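Local coordinates for protein endo-1,4-beta-mannanase (Eisenia fetida, PDB 5Y6T) that probably hydrolyses internal beta-1,4-mannosidic bonds in mannan chains, as a cold-adapted endo-beta-mannanase of glycoside hydrolase family 5, at residues N119-P124 with V164-E169; D130-D135 with Q202-F207; G170-G175 with F183-L188; H71-Y76 with T123-Y128. All coordinates share one frame; numbering follows the deposited sequence. Where two conformers were deposited one is given.

Interaction 1: N119-P124 with V164-E169; sequences NGATTP and VMNEPE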
loop_
_atom_site.group_PDB
_atom_site.type_symbol
_atom_site.label_atom_id
_atom_site.label_comp_id
_atom_site.label_asym_id
_atom_site.label_seq_id
_atom_site.Cartn_x
_atom_site.Cartn_y
_atom_site.Cartn_z
ATOM N N ASN A 119 4.875 -8.450 1.374
ATOM C CA ASN A 119 4.625 -8.163 2.801
ATOM C C ASN A 119 5.849 -8.147 3.657
ATOM O O ASN A 119 6.697 -9.038 3.595
ATOM C CB ASN A 119 3.607 -9.197 3.358
ATOM C CG ASN A 119 3.027 -8.785 4.713
ATOM O OD1 ASN A 119 3.076 -7.637 5.093
ATOM N ND2 ASN A 119 2.515 -9.767 5.455
ATOM N N GLY A 120 5.993 -7.038 4.354
ATOM C CA GLY A 120 6.993 -6.770 5.332
ATOM C C GLY A 120 6.604 -7.004 6.788
ATOM O O GLY A 120 7.418 -6.814 7.671
ATOM N N ALA A 121 5.345 -7.349 7.021
ATOM C CA ALA A 121 4.788 -7.531 8.358
ATOM C C ALA A 121 4.890 -8.988 8.845
ATOM O O ALA A 121 4.527 -9.303 9.999
ATOM C CB ALA A 121 3.357 -6.989 8.388
ATOM N N THR A 122 5.368 -9.877 7.964
ATOM C CA THR A 122 5.669 -11.245 8.366
ATOM C C THR A 122 7.049 -11.605 7.868
ATOM O O THR A 122 7.608 -10.962 6.996
ATOM C CB THR A 122 4.678 -12.245 7.777
ATOM O OG1 THR A 122 4.650 -12.135 6.335
ATOM C CG2 THR A 122 3.234 -12.015 8.402
ATOM N N THR A 123 7.609 -12.656 8.404
ATOM C CA THR A 123 8.929 -13.026 8.060
ATOM C C THR A 123 8.917 -13.571 6.601
ATOM O O THR A 123 8.132 -14.479 6.264
ATOM C CB THR A 123 9.422 -14.126 8.996
ATOM O OG1 THR A 123 9.373 -13.644 10.343
ATOM C CG2 THR A 123 10.870 -14.489 8.677
ATOM N N PRO A 124 9.841 -13.096 5.782
ATOM C CA PRO A 124 9.876 -13.609 4.423
ATOM C C PRO A 124 10.272 -15.065 4.267
ATOM O O PRO A 124 11.118 -15.549 5.050
ATOM C CB PRO A 124 11.000 -12.760 3.750
ATOM C CG PRO A 124 11.095 -11.555 4.558
ATOM C CD PRO A 124 10.732 -11.926 5.965
ATOM N N VAL A 164 5.048 -1.387 -3.423
ATOM C CA VAL A 164 5.999 -2.463 -3.401
ATOM C C VAL A 164 5.870 -3.374 -2.209
ATOM O O VAL A 164 6.035 -4.568 -2.377
ATOM C CB VAL A 164 7.479 -1.966 -3.629
ATOM C CG1 VAL A 164 8.497 -3.087 -3.404
ATOM C CG2 VAL A 164 7.589 -1.395 -5.044
ATOM N N MET A 165 5.793 -2.778 -1.027
ATOM C CA MET A 165 5.856 -3.538 0.208
ATOM C C MET A 165 5.022 -2.981 1.325
ATOM O O MET A 165 5.153 -1.813 1.681
ATOM C CB MET A 165 7.289 -3.693 0.660
ATOM C CG MET A 165 7.398 -4.609 1.866
ATOM S SD MET A 165 9.060 -4.690 2.566
ATOM C CE MET A 165 10.009 -5.510 1.266
ATOM N N ASN A 166 4.135 -3.801 1.883
ATOM C CA ASN A 166 3.462 -3.428 3.109
ATOM C C ASN A 166 4.392 -3.404 4.309
ATOM O O ASN A 166 5.019 -4.407 4.569
ATOM C CB ASN A 166 2.365 -4.424 3.390
ATOM C CG ASN A 166 1.685 -4.139 4.707
ATOM O OD1 ASN A 166 1.025 -3.107 4.848
ATOM N ND2 ASN A 166 1.833 -5.069 5.676
ATOM N N GLU A 167 4.429 -2.294 5.050
ATOM C CA GLU A 167 5.170 -2.227 6.340
ATOM C C GLU A 167 6.580 -2.841 6.274
ATOM O O GLU A 167 6.891 -3.779 6.974
ATOM C CB GLU A 167 4.331 -2.888 7.426
ATOM C CG GLU A 167 3.003 -2.154 7.616
ATOM C CD GLU A 167 2.159 -2.629 8.788
ATOM O OE1 GLU A 167 2.541 -3.676 9.428
ATOM O OE2 GLU A 167 1.159 -1.940 9.081
ATOM N N PRO A 168 7.503 -2.231 5.528
ATOM C CA PRO A 168 8.882 -2.694 5.531
ATOM C C PRO A 168 9.482 -2.716 6.894
ATOM O O PRO A 168 10.425 -3.466 7.140
ATOM C CB PRO A 168 9.602 -1.674 4.656
ATOM C CG PRO A 168 8.535 -1.051 3.801
ATOM C CD PRO A 168 7.313 -1.043 4.658
ATOM N N GLU A 169 8.976 -1.875 7.787
ATOM C CA GLU A 169 9.558 -1.783 9.119
ATOM C C GLU A 169 9.344 -3.015 9.936
ATOM O O GLU A 169 10.033 -3.229 10.946
ATOM C CB GLU A 169 9.023 -0.556 9.839
ATOM C CG GLU A 169 9.176 0.702 9.038
ATOM C CD GLU A 169 8.079 0.951 8.006
ATOM O OE1 GLU A 169 6.993 0.304 8.119
ATOM O OE2 GLU A 169 8.314 1.804 7.146
#

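Interaction 2: D130-D135 with Q202-F207; sequences DLIYDD and QRLQSF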
loop_
_atom_site.group_PDB
_atom_site.type_symbol
_atom_site.label_atom_id
_atom_site.label_comp_id
_atom_site.label_asym_id
_atom_site.label_seq_id
_atom_site.Cartn_x
_atom_site.Cartn_y
_atom_site.Cartn_z
ATOM N N ASP A 130 15.904 -13.550 -0.396
ATOM C CA ASP A 130 17.060 -13.510 -1.286
ATOM C C ASP A 130 16.914 -12.436 -2.390
ATOM O O ASP A 130 17.960 -11.910 -2.800
ATOM C CB ASP A 130 17.290 -14.875 -1.930
ATOM C CG ASP A 130 17.898 -15.907 -0.943
ATOM O OD1 ASP A 130 18.242 -15.578 0.232
ATOM O OD2 ASP A 130 17.889 -17.105 -1.316
ATOM N N LEU A 131 15.684 -12.065 -2.783
ATOM C CA LEU A 131 15.502 -10.925 -3.718
ATOM C C LEU A 131 15.956 -9.606 -3.117
ATOM O O LEU A 131 16.349 -8.695 -3.849
ATOM C CB LEU A 131 14.105 -10.794 -4.166
ATOM C CG LEU A 131 13.471 -11.987 -4.881
ATOM C CD1 LEU A 131 12.069 -11.650 -5.316
ATOM C CD2 LEU A 131 14.363 -12.463 -6.038
ATOM N N ILE A 132 15.847 -9.492 -1.804
ATOM C CA ILE A 132 16.262 -8.272 -1.101
ATOM C C ILE A 132 17.747 -8.154 -1.018
ATOM O O ILE A 132 18.309 -7.051 -0.912
ATOM C CB ILE A 132 15.598 -8.236 0.301
ATOM C CG1 ILE A 132 14.060 -8.247 0.202
ATOM C CG2 ILE A 132 16.001 -6.965 1.026
ATOM C CD1 ILE A 132 13.325 -8.437 1.511
ATOM N N TYR A 133 18.429 -9.278 -0.994
ATOM C CA TYR A 133 19.869 -9.336 -0.866
ATOM C C TYR A 133 20.659 -9.564 -2.153
ATOM O O TYR A 133 21.866 -9.377 -2.173
ATOM C CB TYR A 133 20.302 -10.399 0.125
ATOM C CG TYR A 133 20.097 -10.008 1.557
ATOM C CD1 TYR A 133 18.861 -10.176 2.165
ATOM C CD2 TYR A 133 21.120 -9.463 2.308
ATOM C CE1 TYR A 133 18.657 -9.836 3.498
ATOM C CE2 TYR A 133 20.901 -9.097 3.645
ATOM C CZ TYR A 133 19.663 -9.323 4.229
ATOM O OH TYR A 133 19.443 -8.962 5.588
ATOM N N ASP A 134 20.040 -10.048 -3.211
ATOM C CA ASP A 134 20.821 -10.413 -4.402
ATOM C C ASP A 134 20.179 -9.709 -5.616
ATOM O O ASP A 134 19.104 -10.091 -6.133
ATOM C CB ASP A 134 20.807 -11.940 -4.490
ATOM C CG ASP A 134 21.485 -12.498 -5.729
ATOM O OD1 ASP A 134 21.647 -11.787 -6.726
ATOM O OD2 ASP A 134 21.848 -13.696 -5.668
ATOM N N ASP A 135 20.830 -8.651 -6.079
ATOM C CA ASP A 135 20.321 -7.873 -7.183
ATOM C C ASP A 135 20.136 -8.657 -8.465
ATOM O O ASP A 135 19.315 -8.297 -9.293
ATOM C CB ASP A 135 21.238 -6.667 -7.425
ATOM C CG ASP A 135 20.956 -5.516 -6.447
ATOM O OD1 ASP A 135 19.896 -5.540 -5.733
ATOM O OD2 ASP A 135 21.778 -4.552 -6.402
ATOM N N GLN A 202 18.890 0.072 4.433
ATOM C CA GLN A 202 19.390 0.306 3.076
ATOM C C GLN A 202 18.947 -0.746 2.072
ATOM O O GLN A 202 18.629 -0.371 0.902
ATOM C CB GLN A 202 20.894 0.424 3.082
ATOM C CG GLN A 202 21.472 0.717 1.707
ATOM C CD GLN A 202 21.846 -0.478 0.885
ATOM O OE1 GLN A 202 22.201 -1.556 1.421
ATOM N NE2 GLN A 202 21.797 -0.300 -0.432
ATOM N N ARG A 203 18.894 -2.045 2.477
ATOM C CA ARG A 203 18.490 -3.096 1.546
ATOM C C ARG A 203 16.986 -3.022 1.212
ATOM O O ARG A 203 16.586 -3.263 0.064
ATOM C CB ARG A 203 18.880 -4.471 2.079
ATOM C CG ARG A 203 20.381 -4.671 2.207
ATOM C CD ARG A 203 20.666 -6.133 2.477
ATOM N NE ARG A 203 22.091 -6.505 2.507
ATOM C CZ ARG A 203 22.815 -6.840 1.430
ATOM N NH1 ARG A 203 22.296 -6.818 0.210
ATOM N NH2 ARG A 203 24.063 -7.234 1.583
ATOM N N LEU A 204 16.172 -2.633 2.213
ATOM C CA LEU A 204 14.726 -2.458 2.009
ATOM C C LEU A 204 14.452 -1.303 1.078
ATOM O O LEU A 204 13.654 -1.422 0.117
ATOM C CB LEU A 204 13.988 -2.280 3.317
ATOM C CG LEU A 204 14.124 -3.507 4.245
ATOM C CD1 LEU A 204 13.492 -3.206 5.604
ATOM C CD2 LEU A 204 13.496 -4.765 3.652
ATOM N N GLN A 205 15.101 -0.175 1.369
ATOM C CA GLN A 205 15.024 0.957 0.468
ATOM C C GLN A 205 15.460 0.671 -0.946
ATOM O O GLN A 205 14.834 1.151 -1.903
ATOM C CB GLN A 205 15.796 2.169 1.011
ATOM C CG GLN A 205 15.229 2.771 2.300
ATOM C CD GLN A 205 16.281 3.620 3.009
ATOM O OE1 GLN A 205 17.470 3.230 3.150
ATOM N NE2 GLN A 205 15.848 4.736 3.553
ATOM N N SER A 206 16.603 -0.006 -1.095
ATOM C CA SER A 206 17.082 -0.383 -2.445
ATOM C C SER A 206 16.045 -1.227 -3.191
ATOM O O SER A 206 15.753 -0.973 -4.340
ATOM C CB SER A 206 18.452 -1.074 -2.314
ATOM O OG SER A 206 18.949 -1.379 -3.617
ATOM N N PHE A 207 15.486 -2.232 -2.492
ATOM C CA PHE A 207 14.460 -3.170 -3.019
ATOM C C PHE A 207 13.256 -2.355 -3.517
ATOM O O PHE A 207 12.780 -2.564 -4.616
ATOM C CB PHE A 207 14.114 -4.188 -1.901
ATOM C CG PHE A 207 13.115 -5.265 -2.261
ATOM C CD1 PHE A 207 13.500 -6.364 -3.025
ATOM C CD2 PHE A 207 11.864 -5.256 -1.725
ATOM C CE1 PHE A 207 12.639 -7.408 -3.231
ATOM C CE2 PHE A 207 10.984 -6.320 -1.907
ATOM C CZ PHE A 207 11.375 -7.374 -2.725
HETATM O O HOH W 1 17.631 -4.788 -1.922
HETATM O O HOH W 2 18.103 -3.817 -4.234
#

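Interaction 3: G170-G175 with F183-L188; sequences GIVSAG and FDTQPL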
loop_
_atom_site.group_PDB
_atom_site.type_symbol
_atom_site.label_atom_id
_atom_site.label_comp_id
_atom_site.label_asym_id
_atom_site.label_seq_id
_atom_site.Cartn_x
_atom_site.Cartn_y
_atom_site.Cartn_z
ATOM N N GLY A 170 8.394 -3.859 9.530
ATOM C CA GLY A 170 8.303 -5.196 10.158
ATOM C C GLY A 170 9.519 -6.055 10.021
ATOM O O GLY A 170 9.771 -6.880 10.916
ATOM N N ILE A 171 10.341 -5.842 8.979
ATOM C CA ILE A 171 11.452 -6.720 8.735
ATOM C C ILE A 171 12.777 -5.983 8.840
ATOM O O ILE A 171 13.796 -6.485 8.363
ATOM C CB ILE A 171 11.305 -7.463 7.400
ATOM C CG1 ILE A 171 11.053 -6.537 6.196
ATOM C CG2 ILE A 171 10.222 -8.528 7.580
ATOM C CD1 ILE A 171 10.945 -7.297 4.867
ATOM N N VAL A 172 12.756 -4.749 9.352
ATOM C CA VAL A 172 13.962 -3.910 9.415
ATOM C C VAL A 172 14.672 -4.042 10.751
ATOM O O VAL A 172 14.074 -4.283 11.784
ATOM C CB VAL A 172 13.668 -2.427 9.133
ATOM C CG1 VAL A 172 13.068 -1.714 10.339
ATOM C CG2 VAL A 172 14.923 -1.678 8.651
ATOM N N SER A 173 15.997 -3.871 10.670
ATOM C CA SER A 173 16.818 -3.773 11.827
ATOM C C SER A 173 16.727 -2.370 12.389
ATOM O O SER A 173 17.271 -1.397 11.829
ATOM C CB SER A 173 18.253 -4.154 11.444
ATOM O OG SER A 173 18.985 -4.335 12.659
ATOM N N ALA A 174 15.972 -2.284 13.454
ATOM C CA ALA A 174 15.660 -0.996 14.122
ATOM C C ALA A 174 16.702 -0.632 15.161
ATOM O O ALA A 174 17.323 -1.487 15.754
ATOM C CB ALA A 174 14.267 -1.039 14.721
ATOM N N GLY A 175 16.886 0.655 15.453
ATOM C CA GLY A 175 17.806 1.049 16.514
ATOM C C GLY A 175 19.283 0.947 16.137
ATOM O O GLY A 175 20.116 0.678 16.994
ATOM N N PHE A 183 19.896 5.669 6.252
ATOM C CA PHE A 183 20.020 4.226 6.632
ATOM C C PHE A 183 20.047 4.031 8.131
ATOM O O PHE A 183 20.005 2.918 8.604
ATOM C CB PHE A 183 21.312 3.640 6.004
ATOM C CG PHE A 183 21.458 3.880 4.555
ATOM C CD1 PHE A 183 20.403 4.131 3.706
ATOM C CD2 PHE A 183 22.715 3.864 4.007
ATOM C CE1 PHE A 183 20.595 4.390 2.375
ATOM C CE2 PHE A 183 22.930 4.086 2.660
ATOM C CZ PHE A 183 21.851 4.400 1.842
ATOM N N ASP A 184 20.061 5.112 8.867
ATOM C CA ASP A 184 20.186 5.107 10.310
ATOM C C ASP A 184 18.778 4.907 10.848
ATOM O O ASP A 184 17.882 5.702 10.593
ATOM C CB ASP A 184 20.816 6.427 10.762
ATOM C CG ASP A 184 20.886 6.539 12.279
ATOM O OD1 ASP A 184 19.846 6.398 12.933
ATOM O OD2 ASP A 184 21.999 6.802 12.797
ATOM N N THR A 185 18.571 3.847 11.630
ATOM C CA THR A 185 17.299 3.539 12.253
ATOM C C THR A 185 17.174 3.800 13.786
ATOM O O THR A 185 16.282 3.275 14.421
ATOM C CB THR A 185 16.842 2.103 11.972
ATOM O OG1 THR A 185 17.832 1.203 12.466
ATOM C CG2 THR A 185 16.662 1.865 10.442
ATOM N N GLN A 186 18.040 4.655 14.303
ATOM C CA GLN A 186 17.925 5.091 15.699
ATOM C C GLN A 186 16.572 5.753 15.973
ATOM O O GLN A 186 15.986 5.506 17.019
ATOM C CB GLN A 186 19.119 5.919 16.168
ATOM C CG GLN A 186 20.404 5.123 16.238
ATOM C CD GLN A 186 20.397 4.022 17.281
ATOM O OE1 GLN A 186 19.366 3.708 17.891
ATOM N NE2 GLN A 186 21.574 3.420 17.509
ATOM N N PRO A 187 16.004 6.484 15.024
ATOM C CA PRO A 187 14.624 6.987 15.349
ATOM C C PRO A 187 13.544 5.941 15.559
ATOM O O PRO A 187 12.522 6.244 16.138
ATOM C CB PRO A 187 14.287 7.887 14.139
ATOM C CG PRO A 187 15.626 8.289 13.611
ATOM C CD PRO A 187 16.505 7.079 13.799
ATOM N N LEU A 188 13.782 4.722 15.097
ATOM C CA LEU A 188 12.948 3.592 15.336
ATOM C C LEU A 188 13.290 2.757 16.581
ATOM O O LEU A 188 12.608 1.775 16.844
ATOM C CB LEU A 188 12.919 2.639 14.093
ATOM C CG LEU A 188 12.570 3.351 12.786
ATOM C CD1 LEU A 188 12.455 2.393 11.608
ATOM C CD2 LEU A 188 11.286 4.212 12.898
#

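Interaction 4: H71-Y76 with T123-Y128; sequences HCDGGY and TPTSRY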
loop_
_atom_site.group_PDB
_atom_site.type_symbol
_atom_site.label_atom_id
_atom_site.label_comp_id
_atom_site.label_asym_id
_atom_site.label_seq_id
_atom_site.Cartn_x
_atom_site.Cartn_y
_atom_site.Cartn_z
ATOM N N HIS A 71 1.776 -11.068 -3.553
ATOM C CA HIS A 71 2.728 -12.135 -3.241
ATOM C C HIS A 71 2.872 -12.419 -1.737
ATOM O O HIS A 71 3.247 -13.564 -1.340
ATOM C CB HIS A 71 4.135 -11.835 -3.750
ATOM C CG HIS A 71 4.207 -11.511 -5.214
ATOM N ND1 HIS A 71 3.709 -12.345 -6.189
ATOM C CD2 HIS A 71 4.852 -10.518 -5.856
ATOM C CE1 HIS A 71 4.013 -11.857 -7.388
ATOM N NE2 HIS A 71 4.700 -10.733 -7.208
ATOM N N CYS A 72 2.702 -11.372 -0.939
ATOM C CA CYS A 72 2.744 -11.488 0.539
ATOM C C CYS A 72 4.135 -11.929 0.974
ATOM O O CYS A 72 5.128 -11.209 0.734
ATOM C CB CYS A 72 1.595 -12.396 1.053
ATOM S SG CYS A 72 -0.040 -11.687 0.719
ATOM N N ASP A 73 4.298 -13.128 1.483
ATOM C CA ASP A 73 5.610 -13.589 1.931
ATOM C C ASP A 73 6.358 -14.415 0.874
ATOM O O ASP A 73 7.382 -14.939 1.129
ATOM C CB ASP A 73 5.435 -14.471 3.194
ATOM C CG ASP A 73 4.562 -15.703 2.930
ATOM O OD1 ASP A 73 4.157 -15.980 1.810
ATOM O OD2 ASP A 73 4.277 -16.438 3.855
ATOM N N GLY A 74 5.857 -14.443 -0.364
ATOM C CA GLY A 74 6.485 -15.191 -1.472
ATOM C C GLY A 74 6.314 -16.707 -1.438
ATOM O O GLY A 74 7.021 -17.412 -2.122
ATOM N N GLY A 75 5.401 -17.182 -0.584
ATOM C CA GLY A 75 5.195 -18.605 -0.396
ATOM C C GLY A 75 4.504 -19.312 -1.528
ATOM O O GLY A 75 4.711 -20.506 -1.689
ATOM N N TYR A 76 3.738 -18.590 -2.351
ATOM C CA TYR A 76 3.040 -19.183 -3.466
ATOM C C TYR A 76 3.355 -18.584 -4.825
ATOM O O TYR A 76 3.466 -19.311 -5.778
ATOM C CB TYR A 76 1.574 -19.077 -3.187
ATOM C CG TYR A 76 0.587 -19.871 -4.033
ATOM C CD1 TYR A 76 0.562 -21.283 -4.035
ATOM C CD2 TYR A 76 -0.380 -19.200 -4.791
ATOM C CE1 TYR A 76 -0.398 -21.961 -4.726
ATOM C CE2 TYR A 76 -1.303 -19.871 -5.534
ATOM C CZ TYR A 76 -1.355 -21.242 -5.476
ATOM O OH TYR A 76 -2.354 -21.895 -6.204
ATOM N N THR A 123 7.609 -12.656 8.404
ATOM C CA THR A 123 8.929 -13.026 8.060
ATOM C C THR A 123 8.917 -13.571 6.601
ATOM O O THR A 123 8.132 -14.479 6.264
ATOM C CB THR A 123 9.422 -14.126 8.996
ATOM O OG1 THR A 123 9.373 -13.644 10.343
ATOM C CG2 THR A 123 10.870 -14.489 8.677
ATOM N N PRO A 124 9.841 -13.096 5.782
ATOM C CA PRO A 124 9.876 -13.609 4.423
ATOM C C PRO A 124 10.272 -15.065 4.267
ATOM O O PRO A 124 11.118 -15.549 5.050
ATOM C CB PRO A 124 11.000 -12.760 3.750
ATOM C CG PRO A 124 11.095 -11.555 4.558
ATOM C CD PRO A 124 10.732 -11.926 5.965
ATOM N N THR A 125 9.707 -15.730 3.268
ATOM C CA THR A 125 10.287 -16.965 2.770
ATOM C C THR A 125 11.698 -16.714 2.208
ATOM O O THR A 125 12.037 -15.595 1.851
ATOM C CB THR A 125 9.428 -17.614 1.707
ATOM O OG1 THR A 125 9.387 -16.768 0.562
ATOM C CG2 THR A 125 8.035 -17.957 2.267
ATOM N N SER A 126 12.543 -17.737 2.154
ATOM C CA SER A 126 13.961 -17.571 1.820
ATOM C C SER A 126 14.123 -17.056 0.385
ATOM O O SER A 126 15.060 -16.252 0.070
ATOM C CB SER A 126 14.751 -18.887 2.094
ATOM O OG SER A 126 14.258 -19.878 1.157
ATOM N N ARG A 127 13.222 -17.431 -0.522
ATOM C CA ARG A 127 13.356 -16.956 -1.912
ATOM C C ARG A 127 13.057 -15.493 -2.028
ATOM O O ARG A 127 13.740 -14.767 -2.789
ATOM C CB ARG A 127 12.548 -17.753 -2.865
ATOM C CG ARG A 127 12.986 -19.219 -3.079
ATOM C CD ARG A 127 14.371 -19.295 -3.652
ATOM N NE ARG A 127 14.574 -20.651 -4.201
ATOM C CZ ARG A 127 15.755 -21.175 -4.414
ATOM N NH1 ARG A 127 16.835 -20.510 -4.206
ATOM N NH2 ARG A 127 15.846 -22.438 -4.860
ATOM N N TYR A 128 12.096 -15.027 -1.256
ATOM C CA TYR A 128 11.765 -13.600 -1.233
ATOM C C TYR A 128 12.889 -12.806 -0.541
ATOM O O TYR A 128 13.403 -11.798 -1.058
ATOM C CB TYR A 128 10.387 -13.458 -0.583
ATOM C CG TYR A 128 9.968 -12.109 -0.010
ATOM C CD1 TYR A 128 10.394 -10.935 -0.520
ATOM C CD2 TYR A 128 9.017 -12.055 1.042
ATOM C CE1 TYR A 128 9.993 -9.706 0.014
ATOM C CE2 TYR A 128 8.575 -10.882 1.563
ATOM C CZ TYR A 128 9.083 -9.676 1.108
ATOM O OH TYR A 128 8.626 -8.544 1.713
#

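Interaction 1: N119-P124 with V164-E169
N119 and N166 lie side by side on parallel barrel strands 112-119 and 165-166, their side chains pointing the same way. N166, E167 and P168 spell the Asn-Glu-Pro sequence that, in family 5 hydrolases with their (beta/alpha)8 barrel, carries the acid/base glutamate, so the contact probably borders the active site. The two amide planes are turned 38° apart, and N166 ND2 gives a nearly straight hydrogen bond to N119 OD1 at 2.9 Å, the acceptor lying close to the amide plane of N166. N119 OD1 is gripped twice: the backbone N of A121 reaches it from the opposite face of its plane at 3.0 Å, which makes an Asx turn. With CG anti to the backbone N (chi1 -166°), the N119 amide is set on the same face of the sheet as N166, with OD1 between N166 ND2 and A121 N. A leucine in place of N119 would probably leave N166 ND2 and A121 N without this acceptor and free the loop after the strand to shift. N166 OD1 is held by R67, and a Tris molecule, probably from the crystallisation liquor, bonds N166 ND2 and E167 OE2, consistent with a pocket here; E167 OE2 also bonds H266. E167 extends beside A121, its OE1 3.6 Å from A121 CB. G120 N donates to N166 O at 2.8 Å, and G120 has no room for a side chain, since a CB would run into the carbonyls of N166 and E167. M165 CG rests 3.8 Å from G120 N.

Interaction 2: D130-D135 with Q202-F207
I132 lays its CG1 over the centre of the F207 ring, 3.8 Å from the centroid and only 10° off the ring normal, a CH-pi contact. F207 owes that pose to its first torsion: CG is anti to the backbone N (chi1 -178°), which sends the ring across to the other helix and presents one face to I132. The other branch of I132, CG2, is anti to its own backbone N and meets the preceding turn of helix 201-218, 4.0 Å from R203 CB and 4.2 Å from L204 CD2. L131 CB touches the same phenylalanine at CE1, 3.8 Å away, while L131 O lies near the ring plane at its edge. These are two helices of the layer outside the (beta/alpha)8 barrel, 126-133 ending against the early turns of 201-218; W118 of strand 112-119 meets the F207 ring. Toward the surface the R203 chain is extended from CG to NE and crosses the Y133 ring at about a right angle, its CD over one face; R203 is modelled in two conformers, so the fine detail there is doubtful. One water lies within hydrogen-bonding reach of both I132 O and R203 O, and a second links D135 OD1 to S206 OG at 2.9 and 2.7 Å.

Interaction 3: G170-G175 with F183-L188
T185 OG1 donates to S173 O at 2.7 Å, meeting a lone pair in the plane of that carbonyl. The hydroxyl can do so because it sits between the backbone N and the carbonyl carbon (chi1 59°), while T185 CG2 turns toward V172 CG2, 4.3 Å off. T185 OG1 also accepts from V176 N. T185 O is used as well: G175 N reaches it at 2.9 Å from above the carbonyl plane, and L188 N comes from the opposite face at 3.0 Å, the latter bond shaping the short 3-10 segment 186-188. A valine at T185 would probably leave S173 O and V176 N without the hydroxyl they share and weaken the link between the two loop segments, with G175 N to T185 O left to hold them. Beside these polar links, A174 CB packs on L188 CB at 4.0 Å, and V172 CG1 faces L188 CD1 at 4.3 Å. In the next shell, D184 OD1 accepts from Q186 N at 2.9 Å, an Asx turn that sets the start of the 3-10 segment, and D184 OD2 holds the backbone of D178. In the conformer given, Q186 NE2 bonds S177 OG. Both segments belong to the long loop between strand 165-166 and helix 201-218 of the barrel. The C182-C248 disulfide ties the loop just before F183 to helix 246-253, and V172, F183 and T185 rest on L204, Q202 and M201 of helix 201-218.

Interaction 4: H71-Y76 with T123-Y128
Y128 points its side chain from the first turn of helix 126-133 at the backbone of the tight turn H71-G74, a type II' beta turn that ends barrel strand 65-72. Starting at the root, Y128 CB stands 3.8 Å from D73 O. CG is anti to the backbone N (chi1 160°), and this swings the ring alongside the turn. Y128 CD2 is the ring atom closest to D73 O, at 3.3 Å, the oxygen lying near the ring plane at its edge. Y128 CE2 comes next and meets C72 O at 3.6 Å. The tip then leaves the turn: Y128 OH bonds the backbone O of N119, so the ring spans from the helix start to the neighbouring strand end, with W118 stacked on it. D73 O is meanwhile taken by T125, the residue at the helix N-cap position, whose OG1 donates at 2.8 Å and whose backbone N donates at 3.3 Å, both in the carbonyl plane. In T125, chi1 65° puts OG1 between the backbone N and the carbonyl carbon, facing D73 O; CG2 packs on G75 CA. Just past the turn, G75 N donates to D73 OD1 at 3.0 Å, from above the carboxylate plane, in an Asx turn. G74 has a backbone of positive phi, and a CB there would collide with Y128 CB. With two donors from one threonine on a single carbonyl, D73 O is well satisfied, the approach of Y128 CD2 adding only packing, and the hydroxyl proton of T125 is committed to the turn.

Overall arrangement
The four contacts cluster in one region of the (beta/alpha)8 barrel, with centres 10 to 21 Å apart. Interactions 1 and 4 are the nearest pair, share T123 and P124, and reach the same sheet; along the chain, 4 opens at the end of strand 65-72 and 1 follows on the loop after strand 112-119. Interaction 2 shares helix 126-133 with interaction 4 and sets it against helix 201-218. Interaction 3, the most outlying, folds the loop leading into that helix and falls in the chain between the two segments of interaction 2; I171 touches both the 119-124 loop and L204. M165 packs on F207, so the probable active-site strand ends meet the outer helices directly.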